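Local structure of klebicin C activity (Klebsiella pneumoniae, 7NNA) at residues L14-A19 with I167-A172; Q66-V71 with E111-A116. The protein is the probable Tol-binding part of a bacterial toxin and is thought to take part in its import through the efflux channel TolC. All coordinates share one frame; numbering follows the deposited sequence. Where two conformers were deposited one is given.

Interaction 1 of 2, residues L14-A19 with I167-A172; sequences LTRLQA and IAAEKA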
loop_
_atom_site.group_PDB
_atom_site.type_symbol
_atom_site.label_atom_id
_atom_site.label_comp_id
_atom_site.label_asym_id
_atom_site.label_seq_id
_atom_site.Cartn_x
_atom_site.Cartn_y
_atom_site.Cartn_z
ATOM N N LEU A 14 -42.089 -0.508 10.984
ATOM C CA LEU A 14 -41.085 -1.452 10.520
ATOM C C LEU A 14 -40.189 -0.810 9.431
ATOM O O LEU A 14 -38.970 -1.034 9.438
ATOM C CB LEU A 14 -41.763 -2.751 10.014
ATOM C CG LEU A 14 -40.808 -3.770 9.384
ATOM C CD1 LEU A 14 -39.764 -4.276 10.414
ATOM C CD2 LEU A 14 -41.576 -4.943 8.747
ATOM N N THR A 15 -40.776 0.042 8.539
ATOM C CA THR A 15 -39.943 0.671 7.499
ATOM C C THR A 15 -38.952 1.617 8.112
ATOM O O THR A 15 -37.801 1.689 7.626
ATOM C CB THR A 15 -40.765 1.374 6.422
ATOM O OG1 THR A 15 -41.700 2.234 7.082
ATOM C CG2 THR A 15 -41.511 0.413 5.531
ATOM N N ARG A 16 -39.343 2.347 9.186
ATOM C CA ARG A 16 -38.345 3.242 9.818
ATOM C C ARG A 16 -37.279 2.421 10.505
ATOM O O ARG A 16 -36.103 2.823 10.479
ATOM C CB ARG A 16 -38.968 4.194 10.855
ATOM C CG ARG A 16 -39.474 5.493 10.292
ATOM C CD ARG A 16 -38.419 6.401 9.658
ATOM N NE ARG A 16 -39.171 7.423 8.926
ATOM C CZ ARG A 16 -38.677 8.278 8.047
ATOM N NH1 ARG A 16 -37.385 8.303 7.795
ATOM N NH2 ARG A 16 -39.477 9.123 7.419
ATOM N N LEU A 17 -37.662 1.320 11.177
ATOM C CA LEU A 17 -36.650 0.469 11.826
ATOM C C LEU A 17 -35.682 -0.135 10.828
ATOM O O LEU A 17 -34.469 -0.233 11.116
ATOM C CB LEU A 17 -37.298 -0.587 12.723
ATOM C CG LEU A 17 -38.042 0.048 13.908
ATOM C CD1 LEU A 17 -38.952 -0.974 14.630
ATOM C CD2 LEU A 17 -37.094 0.715 14.833
ATOM N N GLN A 18 -36.185 -0.552 9.634
ATOM C CA GLN A 18 -35.353 -1.083 8.548
ATOM C C GLN A 18 -34.419 0.020 8.013
ATOM O O GLN A 18 -33.267 -0.256 7.725
ATOM C CB GLN A 18 -36.229 -1.636 7.392
ATOM C CG GLN A 18 -37.063 -2.849 7.802
ATOM C CD GLN A 18 -36.693 -4.117 7.048
ATOM O OE1 GLN A 18 -35.604 -4.652 7.205
ATOM N NE2 GLN A 18 -37.608 -4.647 6.223
ATOM N N ALA A 19 -34.904 1.265 7.883
ATOM C CA ALA A 19 -34.037 2.387 7.427
ATOM C C ALA A 19 -32.939 2.639 8.494
ATOM O O ALA A 19 -31.800 2.924 8.120
ATOM C CB ALA A 19 -34.875 3.678 7.212
ATOM N N ILE A 167 -36.354 6.332 1.748
ATOM C CA ILE A 167 -37.433 6.794 0.863
ATOM C C ILE A 167 -38.661 5.892 1.055
ATOM O O ILE A 167 -39.797 6.406 1.061
ATOM C CB ILE A 167 -36.923 6.883 -0.625
ATOM C CG1 ILE A 167 -35.984 8.059 -0.807
ATOM C CG2 ILE A 167 -38.049 6.927 -1.699
ATOM C CD1 ILE A 167 -35.127 7.923 -2.074
ATOM N N ALA A 168 -38.459 4.575 1.274
ATOM C CA ALA A 168 -39.607 3.667 1.498
ATOM C C ALA A 168 -40.306 4.042 2.800
ATOM O O ALA A 168 -41.541 4.049 2.868
ATOM C CB ALA A 168 -39.119 2.218 1.576
ATOM N N ALA A 169 -39.522 4.402 3.844
ATOM C CA ALA A 169 -40.112 4.828 5.110
ATOM C C ALA A 169 -40.934 6.106 4.924
ATOM O O ALA A 169 -42.086 6.232 5.454
ATOM C CB ALA A 169 -39.005 4.998 6.164
ATOM N N GLU A 170 -40.407 7.046 4.123
ATOM C CA GLU A 170 -41.120 8.309 3.850
ATOM C C GLU A 170 -42.417 8.070 3.073
ATOM O O GLU A 170 -43.461 8.696 3.368
ATOM C CB GLU A 170 -40.179 9.243 3.063
ATOM C CG GLU A 170 -39.002 9.716 3.900
ATOM C CD GLU A 170 -37.921 10.458 3.120
ATOM O OE1 GLU A 170 -38.186 10.846 1.956
ATOM O OE2 GLU A 170 -36.824 10.686 3.682
ATOM N N LYS A 171 -42.379 7.139 2.114
ATOM C CA LYS A 171 -43.533 6.781 1.288
ATOM C C LYS A 171 -44.594 6.096 2.111
ATOM O O LYS A 171 -45.787 6.362 1.905
ATOM C CB LYS A 171 -43.089 5.848 0.135
ATOM C CG LYS A 171 -44.179 5.562 -0.910
ATOM C CD LYS A 171 -43.514 4.968 -2.171
ATOM C CE LYS A 171 -44.402 4.061 -2.999
ATOM N NZ LYS A 171 -43.821 3.850 -4.350
ATOM N N ALA A 172 -44.196 5.236 3.062
ATOM C CA ALA A 172 -45.165 4.546 3.925
ATOM C C ALA A 172 -45.890 5.551 4.810
ATOM O O ALA A 172 -47.093 5.418 5.040
ATOM C CB ALA A 172 -44.467 3.487 4.791
HETATM O O HOH W 1 -42.573 4.866 8.140
HETATM O O HOH W 2 -36.622 10.794 6.137
#
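Small side chains and the flat end of one arginine make up the van der Waals part of this contact, in which two antiparallel helical segments approach to 8.3 Å between axes, at 164°. Ala169 points its methyl across the interface, and its backbone comes so near that Thr15 OG1 rests 3.6 Å from Ala169 CA; with only a methyl, Ala169 lets the two backbones come this close. With chi1 at 51°, the Thr15 hydroxyl stands in the crowded position between backbone N and carbonyl carbon, also reaching Ala172 CB at 3.8 Å. Arg16, bent at chi2, folds its guanidinium over Ala169, whose CB lies 3.6 Å above one face of the plane, toward its rim.

The polar links run through water. One water bridges Thr15 OG1 and Ala169 O, donating to the carbonyl. A second, at the edge of the guanidinium and in its plane, accepts from Arg16 NH1 and donates to Glu170 OE2 at 2.5 Å. Arg16 NH2 lies against Glu170 CG, but the charged ends do not meet; their salt bridges go to Glu173 and Arg166. Alanine between the helices, flanked by long charged chains, is consistent with a closely packed antiparallel helical hairpin of coiled-coil type.

Interaction 2 of 2, residues Q66-V71 with E111-A116; sequences QHLKDV and EARKKA. Unlike the reference sequence in segment 66-71: Gln66 (reference Leu).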
loop_
_atom_site.group_PDB
_atom_site.type_symbol
_atom_site.label_atom_id
_atom_site.label_comp_id
_atom_site.label_asym_id
_atom_site.label_seq_id
_atom_site.Cartn_x
_atom_site.Cartn_y
_atom_site.Cartn_z
ATOM N N GLN A 66 33.860 -0.353 -6.985
ATOM C CA GLN A 66 34.947 0.492 -7.481
ATOM C C GLN A 66 36.159 0.372 -6.582
ATOM O O GLN A 66 37.295 0.319 -7.087
ATOM C CB GLN A 66 34.505 1.954 -7.576
ATOM C CG GLN A 66 35.613 2.881 -8.136
ATOM C CD GLN A 66 35.995 2.495 -9.553
ATOM O OE1 GLN A 66 35.135 2.297 -10.429
ATOM N NE2 GLN A 66 37.308 2.369 -9.801
ATOM N N HIS A 67 35.958 0.301 -5.263
ATOM C CA HIS A 67 37.094 0.145 -4.356
ATOM C C HIS A 67 37.843 -1.182 -4.624
ATOM O O HIS A 67 39.071 -1.188 -4.700
ATOM C CB HIS A 67 36.652 0.261 -2.908
ATOM C CG HIS A 67 37.804 0.123 -1.991
ATOM N ND1 HIS A 67 38.851 1.019 -2.027
ATOM C CD2 HIS A 67 38.068 -0.830 -1.079
ATOM C CE1 HIS A 67 39.705 0.611 -1.105
ATOM N NE2 HIS A 67 39.255 -0.479 -0.484
ATOM N N LEU A 68 37.103 -2.272 -4.842
ATOM C CA LEU A 68 37.681 -3.574 -5.179
ATOM C C LEU A 68 38.472 -3.463 -6.500
ATOM O O LEU A 68 39.617 -3.886 -6.580
ATOM C CB LEU A 68 36.537 -4.598 -5.320
ATOM C CG LEU A 68 36.915 -5.982 -5.874
ATOM C CD1 LEU A 68 38.021 -6.673 -5.001
ATOM C CD2 LEU A 68 35.720 -6.833 -5.909
ATOM N N LYS A 69 37.908 -2.798 -7.502
ATOM C CA LYS A 69 38.574 -2.581 -8.781
ATOM C C LYS A 69 39.935 -1.827 -8.546
ATOM O O LYS A 69 40.980 -2.224 -9.093
ATOM C CB LYS A 69 37.619 -1.761 -9.683
ATOM C CG LYS A 69 38.056 -1.605 -11.135
ATOM C CD LYS A 69 37.342 -0.392 -11.800
ATOM C CE LYS A 69 38.339 0.559 -12.465
ATOM N NZ LYS A 69 39.659 0.563 -11.750
ATOM N N ASP A 70 39.919 -0.785 -7.673
ATOM C CA ASP A 70 41.157 -0.037 -7.355
ATOM C C ASP A 70 42.257 -0.900 -6.648
ATOM O O ASP A 70 43.461 -0.701 -6.853
ATOM C CB ASP A 70 40.804 1.129 -6.443
ATOM C CG ASP A 70 39.918 2.159 -7.087
ATOM O OD1 ASP A 70 39.917 2.251 -8.347
ATOM O OD2 ASP A 70 39.222 2.866 -6.347
ATOM N N VAL A 71 41.838 -1.830 -5.771
ATOM C CA VAL A 71 42.777 -2.723 -5.088
ATOM C C VAL A 71 43.306 -3.745 -6.096
ATOM O O VAL A 71 44.530 -4.062 -6.104
ATOM C CB VAL A 71 42.157 -3.406 -3.832
ATOM C CG1 VAL A 71 43.167 -4.361 -3.198
ATOM C CG2 VAL A 71 41.722 -2.353 -2.815
ATOM N N GLU A 111 45.589 -9.564 0.799
ATOM C CA GLU A 111 44.725 -9.437 1.997
ATOM C C GLU A 111 43.771 -8.278 1.878
ATOM O O GLU A 111 42.592 -8.408 2.207
ATOM C CB GLU A 111 45.572 -9.294 3.272
ATOM C CG GLU A 111 46.317 -10.580 3.577
ATOM C CD GLU A 111 45.477 -11.775 4.027
ATOM O OE1 GLU A 111 45.957 -12.922 3.871
ATOM O OE2 GLU A 111 44.353 -11.578 4.542
ATOM N N ALA A 112 44.241 -7.153 1.375
ATOM C CA ALA A 112 43.388 -5.976 1.180
ATOM C C ALA A 112 42.333 -6.232 0.083
ATOM O O ALA A 112 41.211 -5.700 0.125
ATOM C CB ALA A 112 44.256 -4.781 0.792
ATOM N N ARG A 113 42.668 -7.028 -0.903
ATOM C CA ARG A 113 41.729 -7.328 -2.015
ATOM C C ARG A 113 40.652 -8.268 -1.502
ATOM O O ARG A 113 39.471 -8.069 -1.794
ATOM C CB ARG A 113 42.502 -7.978 -3.189
ATOM C CG ARG A 113 41.605 -8.024 -4.469
ATOM C CD ARG A 113 41.956 -9.247 -5.353
ATOM N NE ARG A 113 41.834 -10.507 -4.593
ATOM C CZ ARG A 113 40.698 -11.142 -4.300
ATOM N NH1 ARG A 113 39.535 -10.724 -4.809
ATOM N NH2 ARG A 113 40.715 -12.203 -3.513
ATOM N N LYS A 114 41.035 -9.255 -0.681
ATOM C CA LYS A 114 40.059 -10.189 -0.090
ATOM C C LYS A 114 39.053 -9.429 0.770
ATOM O O LYS A 114 37.836 -9.727 0.725
ATOM C CB LYS A 114 40.798 -11.236 0.779
ATOM C CG LYS A 114 41.296 -12.444 -0.016
ATOM C CD LYS A 114 41.807 -13.561 0.948
ATOM C CE LYS A 114 42.087 -14.888 0.241
ATOM N NZ LYS A 114 43.240 -14.902 -0.802
ATOM N N LYS A 115 39.526 -8.441 1.531
ATOM C CA LYS A 115 38.628 -7.635 2.359
ATOM C C LYS A 115 37.746 -6.728 1.501
ATOM O O LYS A 115 36.528 -6.653 1.745
ATOM C CB LYS A 115 39.455 -6.817 3.345
ATOM C CG LYS A 115 38.623 -6.006 4.309
ATOM C CD LYS A 115 39.460 -4.975 5.008
ATOM C CE LYS A 115 38.660 -4.275 6.082
ATOM N NZ LYS A 115 39.440 -3.166 6.656
ATOM N N ALA A 116 38.312 -6.067 0.463
ATOM C CA ALA A 116 37.470 -5.230 -0.417
ATOM C C ALA A 116 36.391 -6.088 -1.115
ATOM O O ALA A 116 35.222 -5.629 -1.300
ATOM C CB ALA A 116 38.300 -4.517 -1.458
#
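Val71 points its CB toward helix segment 111-116, and both its methyls find partners there. CG1, anti to the backbone N (chi1 178°), presses against the backbone of the facing helix, 3.5 Å from Arg113 CA and 3.7 Å from Arg113 CB; Ala112 CB lies a little further off. CG2, beside the backbone N, reaches Ala116 CB at 4.3 Å and lies 3.8 Å above one face of the His67 ring, toward its rim. A short, stiff beta-branched valine thus meets the other helix with both methyls and its own helix's His67 with one.

Ala116 is buried, and its single methyl suits a place where the backbones are close, Leu68 CA lying 3.9 Å from Ala116 CB. His67 brings its CD2 to the same methyl at 3.7 Å. Leu68 runs alongside the aliphatic part of Arg113, its CD1 3.9 Å from Arg113 CG. Arginine suits this border because its carbon chain packs against leucine while its guanidinium turns to carboxylates of its own helix, in salt bridges with Glu110 and Glu117. The antiparallel segments, their axes 9.0 Å apart, lie late in helix 14-79 and early in helix 93-197, near the connection between the two, in a fold without strands.

Overall arrangement
Both contacts join the same two helices, 14-79 and 93-197, at places far apart along an elongated hairpin: their centres are 80 Å apart, on opposite sides of the chain's centre, and their nearest atoms about 67 Å from each other. In sequence, interaction 2 is nested within interaction 1, with 39 residues between its segments against 147. It therefore lies closer to the turn between the helices, whereas interaction 1 pairs the start of the first helix with a late part of the second. The local angles show the helices antiparallel at both places; their length and the wide separation make a long, slender, strandless rod, a shape consistent with a toxin domain that engages the TolC channel.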